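Local coordinates for sensor protein kinase WalK (Staphylococcus aureus, PDB 4YWZ) that serves as the essential histidine kinase of the WalKR two-component signal-transduction system, its extracellular receptor domain probably sensing a signal outside the cell, at the interface of chains A and B. Residues are numbered along the deposited sequence; one frame, centred on the assembly and turned at random. Chains: chain A/B, Sensor protein kinase WalK.

Contact 1: the interface of chains A and B. Residues chain A 10-11, 14, 17; chain B 14, 17-18, 21.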
# COMPACT_ATOMS: atom_id res chain seq x y z
N GLU A 10 -8.33 -10.08 2.12
CA GLU A 10 -6.91 -10.03 2.40
C GLU A 10 -6.32 -8.61 2.08
O GLU A 10 -5.59 -8.08 2.88
CB GLU A 10 -6.17 -11.04 1.55
CG GLU A 10 -6.21 -12.47 2.08
CD GLU A 10 -5.77 -13.49 1.02
OE1 GLU A 10 -5.28 -13.13 -0.11
OE2 GLU A 10 -5.88 -14.71 1.35
N LEU A 11 -6.66 -8.07 0.92
CA LEU A 11 -6.14 -6.78 0.48
C LEU A 11 -6.71 -5.69 1.36
O LEU A 11 -5.96 -4.76 1.69
CB LEU A 11 -6.41 -6.54 -0.95
CG LEU A 11 -5.71 -7.52 -1.91
CD1 LEU A 11 -6.14 -7.11 -3.29
CD2 LEU A 11 -4.21 -7.41 -1.73
N ASN A 14 -4.92 -5.87 4.69
CA ASN A 14 -3.57 -5.43 4.63
C ASN A 14 -3.52 -3.87 4.59
O ASN A 14 -2.68 -3.19 5.26
CB ASN A 14 -2.83 -5.89 3.33
CG ASN A 14 -2.68 -7.35 3.19
OD1 ASN A 14 -2.69 -8.09 4.15
ND2 ASN A 14 -2.49 -7.79 1.90
N LYS A 17 -4.32 -2.60 8.08
CA LYS A 17 -3.19 -2.91 9.02
C LYS A 17 -2.10 -1.96 8.84
O LYS A 17 -1.52 -1.38 9.78
CB LYS A 17 -2.71 -4.32 8.86
CG LYS A 17 -1.64 -4.72 9.87
CD LYS A 17 -1.15 -6.14 9.50
CE LYS A 17 -0.03 -6.52 10.44
NZ LYS A 17 0.48 -7.86 10.07
N ASN B 14 4.33 -5.68 5.04
CA ASN B 14 3.01 -5.39 4.55
C ASN B 14 2.99 -5.17 3.04
O ASN B 14 2.17 -5.73 2.26
CB ASN B 14 2.36 -4.16 5.20
CG ASN B 14 2.17 -4.28 6.66
OD1 ASN B 14 2.25 -5.37 7.24
ND2 ASN B 14 1.94 -3.09 7.31
N LYS B 17 3.56 -8.55 1.23
CA LYS B 17 2.35 -9.45 1.27
C LYS B 17 1.33 -9.05 0.31
O LYS B 17 0.71 -9.84 -0.38
CB LYS B 17 1.82 -9.41 2.74
CG LYS B 17 0.83 -10.57 3.03
CD LYS B 17 0.32 -10.48 4.47
CE LYS B 17 -0.82 -11.44 4.75
NZ LYS B 17 -1.17 -11.38 6.20
N ASN B 18 1.10 -7.77 0.11
CA ASN B 18 0.27 -7.26 -0.85
C ASN B 18 0.59 -7.67 -2.31
O ASN B 18 -0.21 -8.19 -3.12
CB ASN B 18 0.37 -5.81 -0.66
CG ASN B 18 -0.90 -5.16 -0.81
OD1 ASN B 18 -1.90 -5.51 -0.10
ND2 ASN B 18 -0.97 -4.34 -1.82
N GLN B 21 0.13 -11.50 -2.65
CA GLN B 21 -1.30 -11.90 -2.80
C GLN B 21 -1.85 -11.53 -4.11
O GLN B 21 -2.52 -12.43 -4.72
CB GLN B 21 -2.18 -11.34 -1.59
CG GLN B 21 -1.78 -12.03 -0.30
CD GLN B 21 -2.37 -11.41 0.94
OE1 GLN B 21 -2.65 -10.21 0.93
NE2 GLN B 21 -2.59 -12.22 2.01
O HOH W 1 -3.95 -3.75 0.08
O HOH W 2 -3.83 -10.33 4.40

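Contact 2: the interface of chains A and B. Residues chain A 7, 11, 143, 146, 150, 152; chain B 21-22, 25, 52-53, 56.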
# COMPACT_ATOMS: atom_id res chain seq x y z
N LEU A 7 -9.32 -12.83 -1.79
CA LEU A 7 -8.33 -11.86 -2.14
C LEU A 7 -8.81 -10.47 -1.66
O LEU A 7 -8.02 -9.66 -1.10
CB LEU A 7 -8.13 -11.83 -3.63
CG LEU A 7 -7.15 -10.80 -4.14
CD1 LEU A 7 -5.73 -10.98 -3.59
CD2 LEU A 7 -7.12 -10.71 -5.65
N LEU A 11 -6.66 -8.07 0.92
CA LEU A 11 -6.14 -6.78 0.48
C LEU A 11 -6.71 -5.69 1.36
O LEU A 11 -5.96 -4.76 1.69
CB LEU A 11 -6.41 -6.54 -0.95
CG LEU A 11 -5.71 -7.52 -1.91
CD1 LEU A 11 -6.14 -7.11 -3.29
CD2 LEU A 11 -4.21 -7.41 -1.73
N VAL A 143 -8.02 0.20 -3.20
CA VAL A 143 -8.15 -1.25 -3.12
C VAL A 143 -9.34 -1.72 -3.97
O VAL A 143 -9.21 -2.56 -4.84
CB VAL A 143 -8.25 -1.78 -1.69
CG1 VAL A 143 -8.33 -3.25 -1.77
CG2 VAL A 143 -7.01 -1.23 -0.88
N GLN A 146 -8.71 -1.27 -7.66
CA GLN A 146 -7.79 -2.28 -8.24
C GLN A 146 -8.49 -3.63 -8.36
O GLN A 146 -8.27 -4.34 -9.34
CB GLN A 146 -6.52 -2.27 -7.45
CG GLN A 146 -5.54 -3.30 -8.06
CD GLN A 146 -5.11 -3.10 -9.52
OE1 GLN A 146 -5.40 -2.07 -10.17
NE2 GLN A 146 -4.39 -4.15 -10.05
N ILE A 150 -9.09 -5.95 -11.96
CA ILE A 150 -8.66 -7.33 -12.20
C ILE A 150 -9.82 -8.30 -12.14
O ILE A 150 -9.63 -9.52 -12.03
CB ILE A 150 -7.53 -7.80 -11.21
CG1 ILE A 150 -8.01 -7.86 -9.79
CG2 ILE A 150 -6.33 -6.91 -11.35
CD1 ILE A 150 -7.04 -8.48 -8.79
N GLN A 152 -11.97 -9.05 -9.59
CA GLN A 152 -12.08 -9.77 -8.38
C GLN A 152 -12.90 -8.81 -7.48
O GLN A 152 -12.94 -9.10 -6.31
CB GLN A 152 -10.67 -10.11 -7.78
CG GLN A 152 -9.70 -10.82 -8.75
CD GLN A 152 -9.99 -12.31 -8.93
OE1 GLN A 152 -9.59 -12.92 -9.94
NE2 GLN A 152 -10.64 -12.92 -7.93
N GLN B 21 0.13 -11.50 -2.65
CA GLN B 21 -1.30 -11.90 -2.80
C GLN B 21 -1.85 -11.53 -4.11
O GLN B 21 -2.52 -12.43 -4.72
CB GLN B 21 -2.18 -11.34 -1.59
CG GLN B 21 -1.78 -12.03 -0.30
CD GLN B 21 -2.37 -11.41 0.94
OE1 GLN B 21 -2.65 -10.21 0.93
NE2 GLN B 21 -2.59 -12.22 2.01
N TYR B 22 -1.50 -10.35 -4.68
CA TYR B 22 -1.87 -10.08 -6.09
C TYR B 22 -1.23 -11.09 -7.06
O TYR B 22 -1.85 -11.59 -7.98
CB TYR B 22 -1.50 -8.66 -6.56
CG TYR B 22 -2.50 -7.64 -6.14
CD1 TYR B 22 -3.74 -7.56 -6.72
CD2 TYR B 22 -2.16 -6.61 -5.25
CE1 TYR B 22 -4.69 -6.58 -6.34
CE2 TYR B 22 -3.08 -5.64 -4.87
CZ TYR B 22 -4.35 -5.62 -5.42
OH TYR B 22 -5.27 -4.63 -5.04
N GLN B 25 -2.95 -14.46 -7.32
CA GLN B 25 -4.18 -14.48 -8.13
C GLN B 25 -3.87 -14.38 -9.64
O GLN B 25 -4.52 -14.97 -10.46
CB GLN B 25 -5.16 -13.36 -7.69
CG GLN B 25 -6.60 -13.59 -8.14
CD GLN B 25 -7.13 -14.88 -7.57
OE1 GLN B 25 -6.98 -15.16 -6.39
NE2 GLN B 25 -7.69 -15.71 -8.42
N GLU B 52 -3.73 -5.56 -16.43
CA GLU B 52 -4.67 -5.21 -15.40
C GLU B 52 -3.96 -5.18 -14.10
O GLU B 52 -4.18 -4.31 -13.25
CB GLU B 52 -5.76 -6.27 -15.32
CG GLU B 52 -6.67 -6.29 -16.55
CD GLU B 52 -7.74 -7.39 -16.51
OE1 GLU B 52 -7.63 -8.38 -15.74
OE2 GLU B 52 -8.76 -7.26 -17.23
N TYR B 53 -3.14 -6.23 -13.88
CA TYR B 53 -2.40 -6.33 -12.63
C TYR B 53 -1.34 -5.21 -12.40
O TYR B 53 -1.15 -4.73 -11.19
CB TYR B 53 -1.85 -7.77 -12.43
CG TYR B 53 -2.86 -8.73 -11.92
CD1 TYR B 53 -2.91 -9.10 -10.59
CD2 TYR B 53 -3.75 -9.34 -12.78
CE1 TYR B 53 -3.84 -10.01 -10.13
CE2 TYR B 53 -4.72 -10.21 -12.31
CZ TYR B 53 -4.71 -10.58 -10.99
OH TYR B 53 -5.62 -11.50 -10.54
N MSE B 56 -1.87 -1.50 -10.69
CA MSE B 56 -1.71 -1.16 -9.29
C MSE B 56 -0.49 -0.28 -9.12
O MSE B 56 0.55 -0.45 -9.78
CB MSE B 56 -1.77 -2.35 -8.37
CG MSE B 56 -0.82 -3.51 -8.58
SE MSE B 56 -0.66 -4.36 -6.79
CE MSE B 56 -0.25 -2.76 -5.77
O HOH W 3 -7.81 -11.74 -12.01

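Contact 1: the interface of chains A and B
Helix 7-37 of chain A packs alongside helix 7-35 of chain B, running antiparallel to it; this is the same long N-terminal helix in both copies. It belongs to the extracellular Cache-type receptor domain of WalK. The patch is polar and is one part of a two-fold symmetric interface. This pairing may not be the one formed in the membrane-bound kinase. A:Asn14 is the hub. Its CG stands anti to the carbonyl carbon (chi1 -64°), which sends the amide across to chain B. The amide nitrogen ND2 gives both its N-H groups to the partner. A:Asn14 ND2 lies 2.6 Å from the side-chain carbonyl OE1 of B:Gln21. Here the two side chains meet tip to tip, with amide planes only 15° apart. The other N-H of A:Asn14 ND2 goes to B:Asn18 OD1 at 3.1 Å, on a lone pair of that carbonyl. These two side chains slide past each other in opposite directions, and their amide planes are steeply turned. Both acceptors lie near the plane of the A:Asn14 amide, so the pair of bonds should fix its rotation. Water 2 takes up the other end of this amide, 2.5 Å from A:Asn14 OD1. It also links the backbone carbonyl of A:Glu10 to B:Gln21 NE2. Water 1 joins OD1 of B:Asn18 to the backbone O of A:Leu11, 2.8 Å away from the latter. The extended side chain of B:Gln21 thus ends in an amide held from both its oxygen and its nitrogen. The A:Glu10 carboxylate stacks on this amide, its plane turned by 12°, with A:Glu10 OE1 3.5 Å from B:Gln21 CD. The extended B:Lys17 crosses A:Asn14 at about a right angle, its CD near OD1. A:Lys17 crosses B:Asn14 in the same way. A:Lys17 NZ and B:Lys17 NZ stand 5.5 Å apart, not in contact; if both are charged, this may cost some repulsion.

Contact 2: the interface of chains A and B
The ring of B:Tyr22 forms the apolar centre, set among A:Leu11, A:Ile150 and A:Gln146 of the partner Cache-type receptor domain. The A:Leu11 methyls meet the outer part of the ring, CD2 lying 3.8 Å from B:Tyr22 CE2. CD1 of A:Ile150 comes to the ring's edge, in its plane. The A:Gln146 chain crosses the ring obliquely, with CG 3.7 Å from B:Tyr22 CZ. A:Ile150 also serves B:Tyr53. Its CG1 takes the crowded position between backbone N and carbonyl carbon (chi1 65°), while CG2 lies anti to the carbonyl carbon. A:Ile150 CG2 rests over the centre of the B:Tyr53 face, 3.7 Å from the ring centroid, as a CH-pi contact. A:Leu7 extends the apolar surface along helix 7-35 of chain B. Its CD1 faces the backbone O of B:Gln21, and A:Leu7 CD2 packs 3.8 Å from B:Gln25 CG. Farther out, the A:Gln146 chain bends at chi2 (60°) and brings its amide to the end of helix 43-54. A:Gln146 NE2 donates to the backbone O of B:Glu52 at 3.2 Å, on a lone pair and close to the amide plane. The flank of this amide lies against CB of B:Met56, an engineered selenomethionine. At the rim, A:Gln152 and B:Gln25 reach toward each other tip to tip, their amide planes 40° apart. A:Gln152 OE1 is 3.6 Å from B:Gln25 CG. Water 3 lies 2.6 Å from the B:Tyr53 phenol OH and bridges it to the backbone O of A:Ile150 and to A:Gln152 OE1.

The C-alpha centres of contact 1 and contact 2 are about 10 Å apart. The patches share A:Leu11 and B:Gln21, so they form one continuous surface along the long N-terminal helices. Contact 1 is the polar stretch where the two long helices run antiparallel. Contact 2 extends it to the C-terminal helix 141-149 and the tail of chain A, and to helix 43-54 of chain B. Two-fold symmetry repeats each patch with the chains exchanged. Because both ends of the receptor domain contribute, a shift in this pairing could be felt at the segments that lead to the membrane, although the structure alone does not show this.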